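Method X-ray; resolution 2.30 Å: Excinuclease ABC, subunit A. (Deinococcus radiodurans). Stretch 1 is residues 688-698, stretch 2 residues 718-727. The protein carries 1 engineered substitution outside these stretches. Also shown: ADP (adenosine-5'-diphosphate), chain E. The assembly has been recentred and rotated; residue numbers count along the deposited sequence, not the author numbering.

Stretch 1 (688-698) DVLALTVDEAH
Stretch 2 718-727: GLGYLRLGQP

Leu724 covers more surface than any other residue of this contact, which buries 545 Å² between the two stretches, both sides summed. Its CA-to-CB bond points toward stretch 1, with chi1 at -95°, between wells, and chi2 p at 46°. The side chain packs on apolar neighbours: Leu724 CD1 lies 4.0 Å from Val694 CG2, Leu724 CD2 lies 3.8 Å from Ala697 CB, and Leu724 CB lies 4.5 Å from Leu690 CD2, with Leu690 in the m,t rotamer. Leu724 is also held through its backbone, its N donating to Leu692 O at 2.8 Å and 167°.

That bond belongs to a mainly backbone seam. Stretch 1 opens in a helix that began earlier in the chain and includes Asp688-Leu690, is extended at Leu692 and Thr693 (phi/psi -78/137 and -68/158), and enters a second helix that includes Glu696-His698. Stretch 2 has no regular helix or strand; a type I turn at Leu719-Leu722 leads through extended Leu722 and Arg723 (-77/153 and -98/138) into another at Arg723-Gln726. The extended segments meet in a single bridge, Thr693 CA lying 4.1 Å from Arg723 CA. Beside it, Val694 N donates to Leu722 O (2.7 Å, 135°), and Gly725 N donates to Leu690 O (2.8 Å, 154°), joining the second turn to Leu690 of the first helix.

Gly720 and Val694 rank next in covered area. Val694, chi1 t at 167°, points its CA-to-CB bond toward stretch 2 and sets CB 3.6 Å from Leu719 O. Asp695 N donates to Gly720 O (3.2 Å, 172°), although the position of that oxygen is less certain. An ideal CB on Gly720 would fall 2.2 Å from Asp695 OD2, a clash, so a CB would not fit beside the Asp695 carboxylate as it is placed.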

# COMPACT_ATOMS: atom_id res chain seq x y z
N ASP A 688 -25.21 19.56 -19.88
CA ASP A 688 -24.67 20.57 -20.79
C ASP A 688 -24.51 21.87 -20.04
O ASP A 688 -23.49 22.54 -20.21
CB ASP A 688 -25.55 20.78 -22.02
CG ASP A 688 -25.30 19.76 -23.14
OD1 ASP A 688 -26.28 19.42 -23.83
OD2 ASP A 688 -24.16 19.30 -23.36
N VAL A 689 -25.48 22.23 -19.18
CA VAL A 689 -25.32 23.47 -18.40
C VAL A 689 -24.30 23.38 -17.26
O VAL A 689 -23.54 24.28 -17.06
CB VAL A 689 -26.68 24.19 -17.95
CG1 VAL A 689 -27.85 23.98 -18.95
CG2 VAL A 689 -27.09 23.88 -16.54
N LEU A 690 -24.29 22.29 -16.51
CA LEU A 690 -23.29 22.09 -15.46
C LEU A 690 -21.84 22.01 -15.95
O LEU A 690 -20.95 22.36 -15.21
CB LEU A 690 -23.66 20.88 -14.64
CG LEU A 690 -24.94 21.07 -13.82
CD1 LEU A 690 -25.47 19.73 -13.38
CD2 LEU A 690 -24.69 22.00 -12.62
N ALA A 691 -21.63 21.56 -17.20
CA ALA A 691 -20.32 21.58 -17.87
C ALA A 691 -19.87 22.97 -18.36
O ALA A 691 -18.73 23.15 -18.85
CB ALA A 691 -20.30 20.59 -19.02
N LEU A 692 -20.76 23.96 -18.23
CA LEU A 692 -20.53 25.31 -18.69
C LEU A 692 -19.63 26.05 -17.72
O LEU A 692 -19.81 26.00 -16.49
CB LEU A 692 -21.86 26.06 -18.87
CG LEU A 692 -22.43 26.55 -20.21
CD1 LEU A 692 -21.93 25.80 -21.42
CD2 LEU A 692 -23.94 26.54 -20.18
N THR A 693 -18.69 26.77 -18.31
CA THR A 693 -17.80 27.67 -17.66
C THR A 693 -18.62 28.87 -17.14
O THR A 693 -19.71 29.13 -17.65
CB THR A 693 -16.78 28.09 -18.71
OG1 THR A 693 -15.75 27.09 -18.81
CG2 THR A 693 -16.15 29.41 -18.41
N VAL A 694 -18.11 29.59 -16.13
CA VAL A 694 -18.84 30.77 -15.62
C VAL A 694 -18.99 31.84 -16.71
O VAL A 694 -20.05 32.45 -16.86
CB VAL A 694 -18.24 31.35 -14.27
CG1 VAL A 694 -18.80 32.71 -13.96
CG2 VAL A 694 -18.56 30.43 -13.11
N ASP A 695 -17.93 32.03 -17.50
CA ASP A 695 -17.96 32.87 -18.70
C ASP A 695 -19.01 32.47 -19.75
O ASP A 695 -19.68 33.34 -20.29
CB ASP A 695 -16.60 32.84 -19.40
CG ASP A 695 -15.56 33.71 -18.74
OD1 ASP A 695 -14.41 33.68 -19.25
OD2 ASP A 695 -15.86 34.42 -17.74
N GLU A 696 -19.13 31.17 -20.06
CA GLU A 696 -20.04 30.72 -21.12
C GLU A 696 -21.48 30.74 -20.61
O GLU A 696 -22.41 30.92 -21.39
CB GLU A 696 -19.75 29.30 -21.61
CG GLU A 696 -18.33 28.95 -22.08
CD GLU A 696 -18.09 27.41 -22.11
OE1 GLU A 696 -17.34 26.93 -23.00
OE2 GLU A 696 -18.65 26.67 -21.26
N ALA A 697 -21.66 30.51 -19.32
CA ALA A 697 -23.00 30.55 -18.72
C ALA A 697 -23.50 31.98 -18.56
O ALA A 697 -24.70 32.23 -18.41
CB ALA A 697 -23.02 29.82 -17.39
N HIS A 698 -22.54 32.92 -18.61
CA HIS A 698 -22.79 34.34 -18.52
C HIS A 698 -23.47 34.79 -19.80
O HIS A 698 -24.45 35.56 -19.77
CB HIS A 698 -21.45 35.06 -18.29
CG HIS A 698 -21.53 36.55 -18.23
ND1 HIS A 698 -21.39 37.35 -19.35
CD2 HIS A 698 -21.69 37.39 -17.18
CE1 HIS A 698 -21.49 38.62 -18.99
NE2 HIS A 698 -21.66 38.67 -17.69
N GLY A 718 -12.97 36.79 -10.47
CA GLY A 718 -11.87 36.15 -11.22
C GLY A 718 -12.05 34.69 -11.60
O GLY A 718 -11.10 34.08 -12.10
N LEU A 719 -13.25 34.14 -11.41
CA LEU A 719 -13.48 32.71 -11.56
C LEU A 719 -14.20 32.29 -12.85
O LEU A 719 -14.87 31.29 -12.87
CB LEU A 719 -14.25 32.17 -10.35
CG LEU A 719 -13.68 32.36 -8.94
CD1 LEU A 719 -14.60 31.72 -7.96
CD2 LEU A 719 -12.30 31.75 -8.81
N GLY A 720 -14.02 33.03 -13.93
CA GLY A 720 -14.72 32.74 -15.16
C GLY A 720 -14.36 31.40 -15.76
O GLY A 720 -15.11 30.88 -16.58
N TYR A 721 -13.22 30.84 -15.36
CA TYR A 721 -12.72 29.61 -15.94
C TYR A 721 -13.36 28.37 -15.33
O TYR A 721 -13.29 27.28 -15.89
CB TYR A 721 -11.17 29.56 -15.88
CG TYR A 721 -10.58 29.56 -14.48
CD1 TYR A 721 -10.26 28.38 -13.83
CD2 TYR A 721 -10.36 30.76 -13.80
CE1 TYR A 721 -9.73 28.38 -12.55
CE2 TYR A 721 -9.85 30.78 -12.53
CZ TYR A 721 -9.53 29.59 -11.91
OH TYR A 721 -9.00 29.62 -10.64
N LEU A 722 -14.00 28.54 -14.17
CA LEU A 722 -14.60 27.41 -13.47
C LEU A 722 -15.91 26.97 -14.11
O LEU A 722 -16.59 27.80 -14.71
CB LEU A 722 -14.80 27.75 -11.99
CG LEU A 722 -13.53 27.97 -11.16
CD1 LEU A 722 -13.90 28.25 -9.74
CD2 LEU A 722 -12.64 26.74 -11.22
N ARG A 723 -16.25 25.69 -13.95
CA ARG A 723 -17.48 25.09 -14.47
C ARG A 723 -18.56 25.02 -13.40
O ARG A 723 -18.29 24.67 -12.25
CB ARG A 723 -17.21 23.69 -15.04
CG ARG A 723 -16.35 23.67 -16.29
CD ARG A 723 -16.21 22.26 -16.88
NE ARG A 723 -15.38 21.39 -16.04
CZ ARG A 723 -14.04 21.40 -16.02
NH1 ARG A 723 -13.33 22.22 -16.82
NH2 ARG A 723 -13.39 20.59 -15.19
N LEU A 724 -19.79 25.36 -13.78
CA LEU A 724 -20.92 25.41 -12.86
C LEU A 724 -21.05 24.20 -11.94
O LEU A 724 -21.27 24.35 -10.75
CB LEU A 724 -22.22 25.60 -13.67
CG LEU A 724 -22.65 27.06 -13.80
CD1 LEU A 724 -21.46 27.90 -14.19
CD2 LEU A 724 -23.78 27.17 -14.80
N GLY A 725 -20.89 23.02 -12.51
CA GLY A 725 -20.98 21.75 -11.79
C GLY A 725 -19.64 21.18 -11.32
O GLY A 725 -19.59 20.08 -10.76
N GLN A 726 -18.54 21.91 -11.53
CA GLN A 726 -17.20 21.39 -11.20
C GLN A 726 -17.19 21.02 -9.73
O GLN A 726 -17.51 21.86 -8.90
CB GLN A 726 -16.12 22.42 -11.53
CG GLN A 726 -14.72 21.84 -11.46
CD GLN A 726 -13.61 22.78 -11.90
OE1 GLN A 726 -13.84 23.81 -12.55
NE2 GLN A 726 -12.38 22.40 -11.58
N PRO A 727 -16.86 19.75 -9.40
CA PRO A 727 -16.94 19.29 -8.01
C PRO A 727 -15.99 20.08 -7.12
O PRO A 727 -14.94 20.49 -7.59
CB PRO A 727 -16.46 17.84 -8.08
CG PRO A 727 -16.62 17.45 -9.46
CD PRO A 727 -16.36 18.67 -10.27
PB ADP E . -3.00 27.14 -11.50
O1B ADP E . -2.14 28.22 -12.10
O2B ADP E . -4.20 27.67 -10.78
O3B ADP E . -2.19 26.17 -10.67
PA ADP E . -4.59 25.07 -12.49
O1A ADP E . -5.09 25.10 -11.04
O2A ADP E . -3.96 23.82 -13.01
O3A ADP E . -3.59 26.30 -12.75
O5' ADP E . -5.88 25.33 -13.41
C5' ADP E . -5.98 24.97 -14.80
C4' ADP E . -7.27 24.20 -15.00
O4' ADP E . -7.14 22.92 -14.36
C3' ADP E . -8.52 24.84 -14.40
O3' ADP E . -9.66 24.68 -15.29
C2' ADP E . -8.70 24.06 -13.11
O2' ADP E . -10.04 24.09 -12.61
C1' ADP E . -8.26 22.66 -13.52
N9 ADP E . -7.80 21.83 -12.39
C8 ADP E . -6.74 22.11 -11.59
N7 ADP E . -6.56 21.19 -10.63
C5 ADP E . -7.53 20.27 -10.83
C6 ADP E . -7.89 18.99 -10.19
N6 ADP E . -7.19 18.54 -9.11
N1 ADP E . -8.94 18.32 -10.69
C2 ADP E . -9.65 18.76 -11.75
N3 ADP E . -9.37 19.90 -12.39
C4 ADP E . -8.33 20.68 -11.98